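Local coordinates for protein heavy metal cation tricomponent efflux pump ZneA(CzcA-like) (Cupriavidus metallidurans, PDB 4K0J) that exchanges Zn(II) for protons as the inner-membrane RND-family pump of a three-component heavy-metal efflux system, at residues Tyr39-Asp44 against Ser132-Ile137; Tyr549-Ser554 against Phe648-Ile653; Ile555-Thr560 against Thr611-His616; Ser665-Lys670 against Leu812-Arg817. All coordinates share one frame; numbering follows the deposited sequence.

The four contacts follow the chain in series, except that contact 3 is nested inside the loop closed by contact 2. Contacts 2 and 3, with centres about 9 Å apart, share one antiparallel sheet in which strands 554-560 and 645-649 are neighbours. Contact 4, about 15 Å from contact 2 between centres, lies in a second sheet, that of strands 667-672 and 807-812. The two sheets probably belong to PC1 and PC2 of the periplasmic part, as in AcrB. Joining between units falls to the touches: contact 1, about 12 Å from contact 2 centre to centre, sets Tyr-39 and Ile-134 on Met-652, and contacts 2 and 4 meet where Phe-648 packs on Arg-815.

Contact 1 (Tyr39-Asp44 against Ser132-Ile137); sequences YPDIAD and SPIGEI
Ile-134 points its side chain at the loop 39-44, and no other residue of the two segments is covered so much by the opposite one. CB already faces that loop. CG1 is set between the backbone N and the carbonyl carbon (chi1 65°), while the branch CG2 turns to the carbonyl O of Met-652. With chi2 at 161° the chain extends, and CD1 ends in the bend of the loop: it lies 3.6 Å from Asp-41 CA, and also touches Tyr-39 O and Tyr-39 CD2, approaching the ring obliquely.

Beside this, Ser-132 OG donates to Asp-41 OD2 at 3.2 Å, meeting the oxygen from above the carboxylate plane. The same OG accepts the N-H of Ile-134, a nearly straight bond that makes an ST turn inside the type I turn Ser-132 to Gly-135. The hydroxyl is thus held from two sides and joins the turn to the loop. Farther along, Ala-43 CB rests against Pro-133 CG at 3.5 Å.

The contact ties the chain leading into strand 46-52 to the corner that opens strand 135-143. From the last residue of the turn onward, Gly-135 and Ile-137 pair with strand 280-287, and Arg-323 binds Ile-134 O. Helix 653-660 covers Tyr-39, Ile-42 and Ile-134 through Ile-653 and Val-656, and helix 455-460 packs on Ile-42 and supplies Lys-459 to Asp-44.

Contact 2 (Tyr549-Ser554 against Phe648-Ile653); sequences YLDEGS and FSQPMI
Ser-554 and Gln-650 bring the two backbones nearest, 6.6 Å between their CA atoms, so side chains rather than paired strands bridge the gap. Gln-650 reaches across with its amide almost parallel to the Tyr-549 ring, the planes 17° apart and NE2 over one face toward the rim. Both ends of the amide are used: NE2 donates to Leu-550 O at 3.0 Å from above that carbonyl plane, and OE1 accepts the N-H of Glu-552 at 3.1 Å. These two bonds fix the rotation of the amide.

Glu-552 answers from the other segment, tip to tip with Gln-650, its carboxylate stacked on the amide. Its chain is extended (chi2 178°), and OE1 takes the N-H of Met-652 at 3.0 Å through the syn lone pair, while OE2 receives a weak bond from Ile-653 N. The carboxylate therefore sits against the start of helix 653-660. Ser-554 OG touches Pro-651 CG at 3.2 Å.

The contact joins the entry of strand 554-560 to the exit of its neighbour 645-649 in the probable PC1 unit; there Ser-649 pairs with Trp-556. Phe-648 packs on helix 627-638, which also meets Tyr-549, and Met-652 lies on helix 323-353.

Contact 3 (Ile555-Thr560 against Thr611-His616); sequences IWLQVT and TAVTLH
Ile-555 and Val-613, with Leu-557 and Thr-611, are the hydrogen-bonded pairs of an antiparallel ladder in a ferredoxin-like βαββαβ unit, probably the PC1 subdomain known from AcrB. Four backbone bonds of 2.9 Å join the strands, whose directions differ by 155°. Between them, Trp-556 and Ala-612 form the non-hydrogen-bonded pair.

On the side of Ile-555, the side chains interlock: Leu-557 CB lies 3.6 Å from Thr-611 CB, and Leu-557 CD1 reaches diagonally to Val-613 CG2 at 3.7 Å. Farther along, Val-559 CG2 meets Thr-611 OG1 at 3.6 Å.

Outward from this shell, helix 627-638 covers the same side, Ile-631 against Ile-555, Met-634 against Val-613 and Phe-638 against Leu-557. Strand 587-595 flanks 608-615, and the edge strand 645-649 flanks 554-560, while on the side of Trp-556 the indole packs on Gln-593 and Pro-651. Gln-558, bonded to Glu-610, His-608 and Asp-654, brings its NE2 to the edge of that indole, in its plane.

With Trp-556 CG anti to the backbone N (chi1 -167°), beside the carbonyl carbon, the indole starts out near Thr-611 O and lies with one face against it, and its CZ3 touches Ala-612 CB at 3.6 Å.

Contact 4 (Ser665-Lys670 against Leu812-Arg817); sequences SDLVVK and LNLRGR
Asp-666 and Asn-813 cross at about a right angle, their carboxylate and amide planes 29° apart, where strand 667-672 begins and strand 807-812 runs out into a loop. Asn-813 OD1 accepts the backbone N-H of Asp-666 at 3.2 Å in an almost straight bond, the donor approaching nearly in line with the side-chain C=O. The other end of the amide, ND2, is bonded to Asp-698, consistent with OD1 facing Asp-666 N. In return, Asp-666 OD2 takes a weak bond from Leu-814 N at 3.4 Å, so each side chain reaches the main chain of the opposite segment.

Beside this polar crossing, Leu-667 and Leu-812 make one antiparallel hydrogen-bonded pair, with both backbone bonds 2.9 Å long. Their side chains lie on the same side of the sheet, Leu-667 CB against Leu-812 CG at 3.7 Å. Leu-814 crosses Leu-667 at about a right angle and offers its CB to Leu-667 CD1, also at 3.7 Å. Phe-822 and Leu-823 of helix 820-830 extend this apolar patch, and Leu-690 of helix 676-690 packs on Leu-812. The sheet is that of a second ferredoxin-like unit, probably PC2 as in AcrB.

Ser-665 OG and Leu-812 N come to Leu-667 O from opposite faces of its plane, so this oxygen is gripped twice. Asp-698, which holds Asn-813 ND2, also forms a salt bridge with Arg-815, itself paired with Glu-632 as well; the arginine probably helps to balance the negative charge gathered near this corner.

Contact 1 (Tyr39-Asp44 against Ser132-Ile137)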
loop_
_atom_site.group_PDB
_atom_site.type_symbol
_atom_site.label_atom_id
_atom_site.label_comp_id
_atom_site.label_asym_id
_atom_site.label_seq_id
_atom_site.Cartn_x
_atom_site.Cartn_y
_atom_site.Cartn_z
ATOM N N TYR C 39 -9.235 -26.703 0.991
ATOM C CA TYR C 39 -7.862 -26.927 0.575
ATOM C C TYR C 39 -7.162 -25.589 0.673
ATOM O O TYR C 39 -7.233 -24.782 -0.254
ATOM C CB TYR C 39 -7.816 -27.440 -0.863
ATOM C CG TYR C 39 -6.517 -28.123 -1.242
ATOM C CD1 TYR C 39 -6.467 -29.495 -1.430
ATOM C CD2 TYR C 39 -5.343 -27.397 -1.413
ATOM C CE1 TYR C 39 -5.294 -30.125 -1.775
ATOM C CE2 TYR C 39 -4.163 -28.020 -1.754
ATOM C CZ TYR C 39 -4.141 -29.387 -1.935
ATOM O OH TYR C 39 -2.967 -30.026 -2.280
ATOM N N PRO C 40 -6.493 -25.343 1.806
ATOM C CA PRO C 40 -5.855 -24.062 2.127
ATOM C C PRO C 40 -4.905 -23.620 1.024
ATOM O O PRO C 40 -4.293 -24.478 0.391
ATOM C CB PRO C 40 -5.060 -24.380 3.394
ATOM C CG PRO C 40 -5.755 -25.541 3.993
ATOM C CD PRO C 40 -6.255 -26.354 2.848
ATOM N N ASP C 41 -4.794 -22.314 0.794
ATOM C CA ASP C 41 -3.883 -21.798 -0.221
ATOM C C ASP C 41 -2.448 -22.161 0.144
ATOM O O ASP C 41 -1.729 -21.382 0.773
ATOM C CB ASP C 41 -4.039 -20.288 -0.384
ATOM C CG ASP C 41 -3.529 -19.791 -1.723
ATOM O OD1 ASP C 41 -4.287 -19.081 -2.419
ATOM O OD2 ASP C 41 -2.370 -20.100 -2.076
ATOM N N ILE C 42 -2.058 -23.367 -0.259
ATOM C CA ILE C 42 -0.747 -23.937 0.029
ATOM C C ILE C 42 0.355 -23.112 -0.614
ATOM O O ILE C 42 1.450 -22.996 -0.071
ATOM C CB ILE C 42 -0.672 -25.389 -0.495
ATOM C CG1 ILE C 42 -1.693 -26.263 0.233
ATOM C CG2 ILE C 42 0.711 -25.964 -0.330
ATOM C CD1 ILE C 42 -1.666 -26.105 1.737
ATOM N N ALA C 43 0.034 -22.527 -1.764
ATOM C CA ALA C 43 0.987 -21.776 -2.578
ATOM C C ALA C 43 1.770 -20.715 -1.819
ATOM O O ALA C 43 1.334 -20.227 -0.774
ATOM C CB ALA C 43 0.266 -21.130 -3.740
ATOM N N ASP C 44 2.929 -20.362 -2.367
ATOM C CA ASP C 44 3.723 -19.252 -1.872
ATOM C C ASP C 44 3.460 -18.039 -2.759
ATOM O O ASP C 44 2.891 -18.169 -3.842
ATOM C CB ASP C 44 5.205 -19.618 -1.886
ATOM C CG ASP C 44 5.498 -20.882 -1.098
ATOM O OD1 ASP C 44 6.342 -21.687 -1.554
ATOM O OD2 ASP C 44 4.887 -21.071 -0.024
ATOM N N SER C 132 -3.487 -18.029 -7.522
ATOM C CA SER C 132 -2.685 -19.107 -6.971
ATOM C C SER C 132 -2.707 -20.276 -7.941
ATOM O O SER C 132 -3.655 -20.422 -8.717
ATOM C CB SER C 132 -3.258 -19.536 -5.620
ATOM O OG SER C 132 -2.701 -20.758 -5.179
ATOM N N PRO C 133 -1.662 -21.120 -7.907
ATOM C CA PRO C 133 -1.630 -22.362 -8.686
ATOM C C PRO C 133 -2.792 -23.298 -8.361
ATOM O O PRO C 133 -2.992 -24.286 -9.066
ATOM C CB PRO C 133 -0.307 -23.004 -8.264
ATOM C CG PRO C 133 0.077 -22.308 -7.002
ATOM C CD PRO C 133 -0.400 -20.913 -7.183
ATOM N N ILE C 134 -3.534 -22.995 -7.301
ATOM C CA ILE C 134 -4.762 -23.713 -6.980
ATOM C C ILE C 134 -5.991 -22.828 -7.182
ATOM O O ILE C 134 -7.032 -23.050 -6.565
ATOM C CB ILE C 134 -4.762 -24.219 -5.530
ATOM C CG1 ILE C 134 -4.776 -23.048 -4.549
ATOM C CG2 ILE C 134 -3.564 -25.112 -5.278
ATOM C CD1 ILE C 134 -5.228 -23.437 -3.168
ATOM N N GLY C 135 -5.867 -21.830 -8.050
ATOM C CA GLY C 135 -6.959 -20.916 -8.309
ATOM C C GLY C 135 -7.894 -21.390 -9.404
ATOM O O GLY C 135 -8.948 -20.801 -9.621
ATOM N N GLU C 136 -7.513 -22.462 -10.089
ATOM C CA GLU C 136 -8.271 -22.957 -11.234
ATOM C C GLU C 136 -9.482 -23.777 -10.784
ATOM O O GLU C 136 -9.459 -25.010 -10.802
ATOM C CB GLU C 136 -7.348 -23.783 -12.127
ATOM C CG GLU C 136 -6.113 -23.019 -12.584
ATOM C CD GLU C 136 -4.963 -23.929 -12.960
ATOM O OE1 GLU C 136 -4.801 -24.992 -12.317
ATOM O OE2 GLU C 136 -4.217 -23.577 -13.897
ATOM N N ILE C 137 -10.552 -23.084 -10.405
ATOM C CA ILE C 137 -11.597 -23.704 -9.598
ATOM C C ILE C 137 -12.773 -24.292 -10.369
ATOM O O ILE C 137 -13.577 -25.031 -9.803
ATOM C CB ILE C 137 -12.135 -22.725 -8.541
ATOM C CG1 ILE C 137 -12.609 -21.431 -9.202
ATOM C CG2 ILE C 137 -11.069 -22.424 -7.496
ATOM C CD1 ILE C 137 -13.171 -20.428 -8.210
#

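Contact 2 (Tyr549-Ser554 against Phe648-Ile653)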
loop_
_atom_site.group_PDB
_atom_site.type_symbol
_atom_site.label_atom_id
_atom_site.label_comp_id
_atom_site.label_asym_id
_atom_site.label_seq_id
_atom_site.Cartn_x
_atom_site.Cartn_y
_atom_site.Cartn_z
ATOM N N TYR C 549 -0.598 -38.354 0.809
ATOM C CA TYR C 549 -1.003 -38.111 -0.576
ATOM C C TYR C 549 -1.947 -36.921 -0.773
ATOM O O TYR C 549 -1.871 -36.234 -1.796
ATOM C CB TYR C 549 -1.620 -39.378 -1.169
ATOM C CG TYR C 549 -2.252 -39.190 -2.529
ATOM C CD1 TYR C 549 -1.470 -39.078 -3.673
ATOM C CD2 TYR C 549 -3.634 -39.137 -2.671
ATOM C CE1 TYR C 549 -2.046 -38.911 -4.917
ATOM C CE2 TYR C 549 -4.217 -38.973 -3.909
ATOM C CZ TYR C 549 -3.421 -38.859 -5.026
ATOM O OH TYR C 549 -4.018 -38.695 -6.252
ATOM N N LEU C 550 -2.818 -36.677 0.205
ATOM C CA LEU C 550 -3.813 -35.606 0.119
ATOM C C LEU C 550 -4.694 -35.756 -1.119
ATOM O O LEU C 550 -4.470 -35.098 -2.136
ATOM C CB LEU C 550 -3.153 -34.222 0.146
ATOM C CG LEU C 550 -3.461 -33.344 1.363
ATOM C CD1 LEU C 550 -2.581 -33.722 2.553
ATOM C CD2 LEU C 550 -3.322 -31.871 1.027
ATOM N N ASP C 551 -5.699 -36.621 -1.017
ATOM C CA ASP C 551 -6.530 -36.986 -2.156
ATOM C C ASP C 551 -7.486 -35.876 -2.593
ATOM O O ASP C 551 -8.338 -35.429 -1.825
ATOM C CB ASP C 551 -7.320 -38.255 -1.838
ATOM C CG ASP C 551 -7.714 -39.031 -3.081
ATOM O OD1 ASP C 551 -7.683 -38.456 -4.188
ATOM O OD2 ASP C 551 -8.061 -40.222 -2.951
ATOM N N GLU C 552 -7.332 -35.433 -3.835
ATOM C CA GLU C 552 -8.270 -34.495 -4.429
ATOM C C GLU C 552 -9.315 -35.294 -5.214
ATOM O O GLU C 552 -9.311 -36.525 -5.190
ATOM C CB GLU C 552 -7.531 -33.507 -5.335
ATOM C CG GLU C 552 -6.293 -32.888 -4.691
ATOM C CD GLU C 552 -5.536 -31.946 -5.623
ATOM O OE1 GLU C 552 -5.930 -31.796 -6.800
ATOM O OE2 GLU C 552 -4.537 -31.355 -5.167
ATOM N N GLY C 553 -10.207 -34.602 -5.911
ATOM C CA GLY C 553 -11.254 -35.283 -6.649
ATOM C C GLY C 553 -10.776 -36.069 -7.859
ATOM O O GLY C 553 -11.466 -36.975 -8.329
ATOM N N SER C 554 -9.590 -35.734 -8.360
ATOM C CA SER C 554 -9.150 -36.243 -9.654
ATOM C C SER C 554 -7.666 -36.583 -9.717
ATOM O O SER C 554 -7.003 -36.713 -8.691
ATOM C CB SER C 554 -9.495 -35.227 -10.747
ATOM O OG SER C 554 -9.126 -33.918 -10.356
ATOM N N PHE C 648 2.706 -38.388 -13.287
ATOM C CA PHE C 648 1.534 -38.523 -12.422
ATOM C C PHE C 648 1.495 -37.526 -11.257
ATOM O O PHE C 648 2.424 -37.452 -10.447
ATOM C CB PHE C 648 1.446 -39.944 -11.875
ATOM C CG PHE C 648 0.829 -40.924 -12.823
ATOM C CD1 PHE C 648 -0.530 -41.179 -12.785
ATOM C CD2 PHE C 648 1.604 -41.604 -13.742
ATOM C CE1 PHE C 648 -1.107 -42.094 -13.655
ATOM C CE2 PHE C 648 1.030 -42.518 -14.613
ATOM C CZ PHE C 648 -0.328 -42.761 -14.567
ATOM N N SER C 649 0.398 -36.775 -11.174
ATOM C CA SER C 649 0.201 -35.766 -10.133
ATOM C C SER C 649 -1.282 -35.466 -9.916
ATOM O O SER C 649 -2.137 -36.305 -10.181
ATOM C CB SER C 649 0.965 -34.482 -10.474
ATOM O OG SER C 649 0.945 -34.229 -11.870
ATOM N N GLN C 650 -1.582 -34.271 -9.417
ATOM C CA GLN C 650 -2.967 -33.863 -9.177
ATOM C C GLN C 650 -3.179 -32.414 -9.611
ATOM O O GLN C 650 -2.233 -31.635 -9.638
ATOM C CB GLN C 650 -3.350 -34.056 -7.702
ATOM C CG GLN C 650 -3.195 -35.478 -7.213
ATOM C CD GLN C 650 -3.896 -35.723 -5.906
ATOM O OE1 GLN C 650 -5.083 -36.052 -5.881
ATOM N NE2 GLN C 650 -3.166 -35.580 -4.805
ATOM N N PRO C 651 -4.422 -32.054 -9.968
ATOM C CA PRO C 651 -4.685 -30.727 -10.533
ATOM C C PRO C 651 -4.298 -29.535 -9.651
ATOM O O PRO C 651 -3.817 -28.543 -10.188
ATOM C CB PRO C 651 -6.192 -30.758 -10.787
ATOM C CG PRO C 651 -6.484 -32.190 -11.033
ATOM C CD PRO C 651 -5.607 -32.925 -10.062
ATOM N N MET C 652 -4.494 -29.611 -8.341
ATOM C CA MET C 652 -4.134 -28.482 -7.484
ATOM C C MET C 652 -2.660 -28.509 -7.112
ATOM O O MET C 652 -1.960 -27.506 -7.238
ATOM C CB MET C 652 -4.966 -28.465 -6.202
ATOM C CG MET C 652 -6.438 -28.142 -6.374
ATOM S SD MET C 652 -7.280 -28.170 -4.775
ATOM C CE MET C 652 -7.162 -26.453 -4.294
ATOM N N ILE C 653 -2.198 -29.668 -6.650
ATOM C CA ILE C 653 -0.846 -29.805 -6.115
ATOM C C ILE C 653 0.254 -29.696 -7.177
ATOM O O ILE C 653 1.370 -29.285 -6.872
ATOM C CB ILE C 653 -0.687 -31.115 -5.303
ATOM C CG1 ILE C 653 0.561 -31.059 -4.421
ATOM C CG2 ILE C 653 -0.661 -32.328 -6.218
ATOM C CD1 ILE C 653 0.508 -29.996 -3.359
#

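Contact 3 (Ile555-Thr560 against Thr611-His616)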
loop_
_atom_site.group_PDB
_atom_site.type_symbol
_atom_site.label_atom_id
_atom_site.label_comp_id
_atom_site.label_asym_id
_atom_site.label_seq_id
_atom_site.Cartn_x
_atom_site.Cartn_y
_atom_site.Cartn_z
ATOM N N ILE C 555 -7.161 -36.731 -10.940
ATOM C CA ILE C 555 -5.749 -37.022 -11.187
ATOM C C ILE C 555 -5.218 -36.207 -12.370
ATOM O O ILE C 555 -5.824 -36.201 -13.433
ATOM C CB ILE C 555 -5.531 -38.518 -11.506
ATOM C CG1 ILE C 555 -5.877 -39.389 -10.299
ATOM C CG2 ILE C 555 -4.094 -38.774 -11.933
ATOM C CD1 ILE C 555 -5.648 -40.857 -10.539
ATOM N N TRP C 556 -4.084 -35.532 -12.189
ATOM C CA TRP C 556 -3.485 -34.740 -13.266
ATOM C C TRP C 556 -2.271 -35.423 -13.900
ATOM O O TRP C 556 -1.498 -36.092 -13.220
ATOM C CB TRP C 556 -3.084 -33.359 -12.757
ATOM C CG TRP C 556 -2.745 -32.395 -13.831
ATOM C CD1 TRP C 556 -1.508 -32.145 -14.350
ATOM C CD2 TRP C 556 -3.654 -31.529 -14.519
ATOM N NE1 TRP C 556 -1.591 -31.179 -15.328
ATOM C CE2 TRP C 556 -2.898 -30.784 -15.449
ATOM C CE3 TRP C 556 -5.033 -31.311 -14.442
ATOM C CZ2 TRP C 556 -3.476 -29.838 -16.293
ATOM C CZ3 TRP C 556 -5.605 -30.373 -15.285
ATOM C CH2 TRP C 556 -4.825 -29.649 -16.198
ATOM N N LEU C 557 -2.106 -35.237 -15.204
ATOM C CA LEU C 557 -1.035 -35.888 -15.948
ATOM C C LEU C 557 -0.139 -34.895 -16.690
ATOM O O LEU C 557 -0.620 -33.969 -17.338
ATOM C CB LEU C 557 -1.622 -36.892 -16.950
ATOM C CG LEU C 557 -1.960 -38.330 -16.536
ATOM C CD1 LEU C 557 -2.977 -38.379 -15.421
ATOM C CD2 LEU C 557 -2.480 -39.098 -17.731
ATOM N N GLN C 558 1.169 -35.096 -16.589
ATOM C CA GLN C 558 2.114 -34.371 -17.427
ATOM C C GLN C 558 2.646 -35.318 -18.493
ATOM O O GLN C 558 3.695 -35.934 -18.324
ATOM C CB GLN C 558 3.262 -33.814 -16.591
ATOM C CG GLN C 558 2.846 -32.703 -15.649
ATOM C CD GLN C 558 2.596 -31.397 -16.371
ATOM O OE1 GLN C 558 3.084 -31.188 -17.483
ATOM N NE2 GLN C 558 1.830 -30.510 -15.746
ATOM N N VAL C 559 1.906 -35.431 -19.587
ATOM C CA VAL C 559 2.193 -36.416 -20.618
ATOM C C VAL C 559 3.190 -35.893 -21.642
ATOM O O VAL C 559 2.942 -34.885 -22.306
ATOM C CB VAL C 559 0.900 -36.873 -21.317
ATOM C CG1 VAL C 559 1.223 -37.749 -22.507
ATOM C CG2 VAL C 559 0.007 -37.614 -20.333
ATOM N N THR C 560 4.320 -36.590 -21.760
ATOM C CA THR C 560 5.402 -36.176 -22.654
ATOM C C THR C 560 5.429 -36.995 -23.943
ATOM O O THR C 560 5.263 -38.210 -23.925
ATOM C CB THR C 560 6.775 -36.266 -21.966
ATOM O OG1 THR C 560 6.716 -35.613 -20.693
ATOM C CG2 THR C 560 7.835 -35.603 -22.814
ATOM N N THR C 611 -2.949 -33.556 -19.049
ATOM C CA THR C 611 -4.209 -34.285 -19.097
ATOM C C THR C 611 -4.955 -34.198 -17.768
ATOM O O THR C 611 -4.351 -34.294 -16.705
ATOM C CB THR C 611 -3.966 -35.765 -19.461
ATOM O OG1 THR C 611 -3.133 -35.839 -20.625
ATOM C CG2 THR C 611 -5.282 -36.492 -19.724
ATOM N N ALA C 612 -6.267 -34.001 -17.828
ATOM C CA ALA C 612 -7.085 -34.052 -16.624
ATOM C C ALA C 612 -7.921 -35.331 -16.604
ATOM O O ALA C 612 -8.665 -35.620 -17.543
ATOM C CB ALA C 612 -7.969 -32.823 -16.524
ATOM N N VAL C 613 -7.784 -36.098 -15.527
ATOM C CA VAL C 613 -8.499 -37.362 -15.375
ATOM C C VAL C 613 -9.480 -37.318 -14.216
ATOM O O VAL C 613 -9.084 -37.373 -13.052
ATOM C CB VAL C 613 -7.532 -38.519 -15.134
ATOM C CG1 VAL C 613 -8.301 -39.821 -15.005
ATOM C CG2 VAL C 613 -6.528 -38.602 -16.268
ATOM N N THR C 614 -10.763 -37.221 -14.543
ATOM C CA THR C 614 -11.809 -37.151 -13.532
ATOM C C THR C 614 -12.309 -38.552 -13.214
ATOM O O THR C 614 -12.369 -39.412 -14.092
ATOM C CB THR C 614 -12.993 -36.283 -14.003
ATOM O OG1 THR C 614 -13.754 -36.998 -14.984
ATOM C CG2 THR C 614 -12.494 -34.978 -14.608
ATOM N N LEU C 615 -12.673 -38.779 -11.957
ATOM C CA LEU C 615 -13.080 -40.107 -11.517
ATOM C C LEU C 615 -14.555 -40.181 -11.145
ATOM O O LEU C 615 -15.253 -39.167 -11.095
ATOM C CB LEU C 615 -12.236 -40.551 -10.320
ATOM C CG LEU C 615 -10.720 -40.412 -10.455
ATOM C CD1 LEU C 615 -10.020 -40.915 -9.196
ATOM C CD2 LEU C 615 -10.225 -41.145 -11.692
ATOM N N HIS C 616 -15.020 -41.398 -10.890
ATOM C CA HIS C 616 -16.338 -41.616 -10.313
ATOM C C HIS C 616 -16.223 -41.524 -8.797
ATOM O O HIS C 616 -15.126 -41.663 -8.255
ATOM C CB HIS C 616 -16.872 -42.992 -10.711
ATOM C CG HIS C 616 -17.395 -43.054 -12.111
ATOM N ND1 HIS C 616 -18.566 -42.437 -12.494
ATOM C CD2 HIS C 616 -16.909 -43.661 -13.220
ATOM C CE1 HIS C 616 -18.779 -42.660 -13.778
ATOM N NE2 HIS C 616 -17.787 -43.400 -14.242
#

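Contact 4 (Ser665-Lys670 against Leu812-Arg817)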
loop_
_atom_site.group_PDB
_atom_site.type_symbol
_atom_site.label_atom_id
_atom_site.label_comp_id
_atom_site.label_asym_id
_atom_site.label_seq_id
_atom_site.Cartn_x
_atom_site.Cartn_y
_atom_site.Cartn_z
ATOM N N SER C 665 6.518 -31.951 -10.908
ATOM C CA SER C 665 6.781 -33.248 -10.288
ATOM C C SER C 665 7.162 -33.081 -8.818
ATOM O O SER C 665 7.587 -32.002 -8.399
ATOM C CB SER C 665 7.883 -34.001 -11.040
ATOM O OG SER C 665 9.125 -33.331 -10.929
ATOM N N ASP C 666 7.007 -34.152 -8.044
ATOM C CA ASP C 666 7.291 -34.126 -6.612
ATOM C C ASP C 666 8.758 -33.823 -6.356
ATOM O O ASP C 666 9.102 -33.039 -5.473
ATOM C CB ASP C 666 6.939 -35.473 -5.975
ATOM C CG ASP C 666 5.652 -36.065 -6.527
ATOM O OD1 ASP C 666 4.822 -35.306 -7.074
ATOM O OD2 ASP C 666 5.471 -37.297 -6.410
ATOM N N LEU C 667 9.617 -34.456 -7.145
ATOM C CA LEU C 667 11.059 -34.334 -6.991
ATOM C C LEU C 667 11.688 -33.888 -8.301
ATOM O O LEU C 667 11.198 -34.228 -9.375
ATOM C CB LEU C 667 11.655 -35.684 -6.577
ATOM C CG LEU C 667 11.305 -36.214 -5.186
ATOM C CD1 LEU C 667 11.503 -37.720 -5.115
ATOM C CD2 LEU C 667 12.150 -35.513 -4.135
ATOM N N VAL C 668 12.768 -33.118 -8.218
ATOM C CA VAL C 668 13.553 -32.813 -9.407
ATOM C C VAL C 668 15.029 -32.907 -9.094
ATOM O O VAL C 668 15.436 -32.832 -7.933
ATOM C CB VAL C 668 13.276 -31.396 -9.978
ATOM C CG1 VAL C 668 11.829 -31.253 -10.435
ATOM C CG2 VAL C 668 13.646 -30.323 -8.966
ATOM N N VAL C 669 15.827 -33.078 -10.142
ATOM C CA VAL C 669 17.276 -32.989 -10.033
ATOM C C VAL C 669 17.790 -32.007 -11.080
ATOM O O VAL C 669 17.704 -32.262 -12.283
ATOM C CB VAL C 669 17.958 -34.354 -10.224
ATOM C CG1 VAL C 669 19.470 -34.188 -10.219
ATOM C CG2 VAL C 669 17.532 -35.311 -9.131
ATOM N N LYS C 670 18.313 -30.879 -10.617
ATOM C CA LYS C 670 18.735 -29.815 -11.510
ATOM C C LYS C 670 20.225 -29.905 -11.841
ATOM O O LYS C 670 21.073 -29.813 -10.949
ATOM C CB LYS C 670 18.393 -28.458 -10.889
ATOM C CG LYS C 670 16.909 -28.280 -10.574
ATOM C CD LYS C 670 16.634 -26.968 -9.843
ATOM C CE LYS C 670 16.967 -27.050 -8.352
ATOM N NZ LYS C 670 15.932 -27.750 -7.541
ATOM N N LEU C 812 10.872 -36.116 -11.536
ATOM C CA LEU C 812 10.568 -37.475 -11.082
ATOM C C LEU C 812 9.629 -37.524 -9.865
ATOM O O LEU C 812 9.661 -36.640 -9.012
ATOM C CB LEU C 812 11.860 -38.227 -10.747
ATOM C CG LEU C 812 12.584 -37.850 -9.452
ATOM C CD1 LEU C 812 13.346 -39.049 -8.917
ATOM C CD2 LEU C 812 13.520 -36.669 -9.656
ATOM N N ASN C 813 8.808 -38.569 -9.780
ATOM C CA ASN C 813 7.871 -38.724 -8.659
ATOM C C ASN C 813 8.300 -39.773 -7.627
ATOM O O ASN C 813 8.826 -40.827 -7.981
ATOM C CB ASN C 813 6.464 -39.044 -9.170
ATOM C CG ASN C 813 5.880 -37.923 -10.006
ATOM O OD1 ASN C 813 6.091 -36.744 -9.722
ATOM N ND2 ASN C 813 5.143 -38.286 -11.049
ATOM N N LEU C 814 8.052 -39.482 -6.354
ATOM C CA LEU C 814 8.487 -40.341 -5.251
ATOM C C LEU C 814 7.615 -41.577 -5.059
ATOM O O LEU C 814 7.966 -42.475 -4.296
ATOM C CB LEU C 814 8.547 -39.540 -3.943
ATOM C CG LEU C 814 7.481 -38.463 -3.687
ATOM C CD1 LEU C 814 6.083 -39.045 -3.503
ATOM C CD2 LEU C 814 7.864 -37.611 -2.485
ATOM N N ARG C 815 6.482 -41.605 -5.756
ATOM C CA ARG C 815 5.472 -42.656 -5.612
ATOM C C ARG C 815 6.030 -44.072 -5.704
ATOM O O ARG C 815 6.855 -44.369 -6.565
ATOM C CB ARG C 815 4.371 -42.459 -6.657
ATOM C CG ARG C 815 3.423 -43.633 -6.818
ATOM C CD ARG C 815 2.290 -43.276 -7.762
ATOM N NE ARG C 815 2.783 -42.636 -8.977
ATOM C CZ ARG C 815 3.015 -43.276 -10.117
ATOM N NH1 ARG C 815 3.468 -42.613 -11.172
ATOM N NH2 ARG C 815 2.796 -44.580 -10.204
ATOM N N GLY C 816 5.578 -44.936 -4.801
ATOM C CA GLY C 816 5.969 -46.331 -4.821
ATOM C C GLY C 816 6.482 -46.831 -3.486
ATOM O O GLY C 816 6.200 -47.961 -3.089
ATOM N N ARG C 817 7.239 -45.990 -2.786
ATOM C CA ARG C 817 7.875 -46.410 -1.543
ATOM C C ARG C 817 7.947 -45.289 -0.511
ATOM O O ARG C 817 6.929 -44.860 0.026
ATOM C CB ARG C 817 9.277 -46.966 -1.819
ATOM C CG ARG C 817 9.806 -47.891 -0.734
ATOM C CD ARG C 817 11.164 -48.478 -1.098
ATOM N NE ARG C 817 12.227 -47.476 -1.109
ATOM C CZ ARG C 817 13.524 -47.769 -1.144
ATOM N NH1 ARG C 817 14.430 -46.802 -1.150
ATOM N NH2 ARG C 817 13.919 -49.033 -1.169
#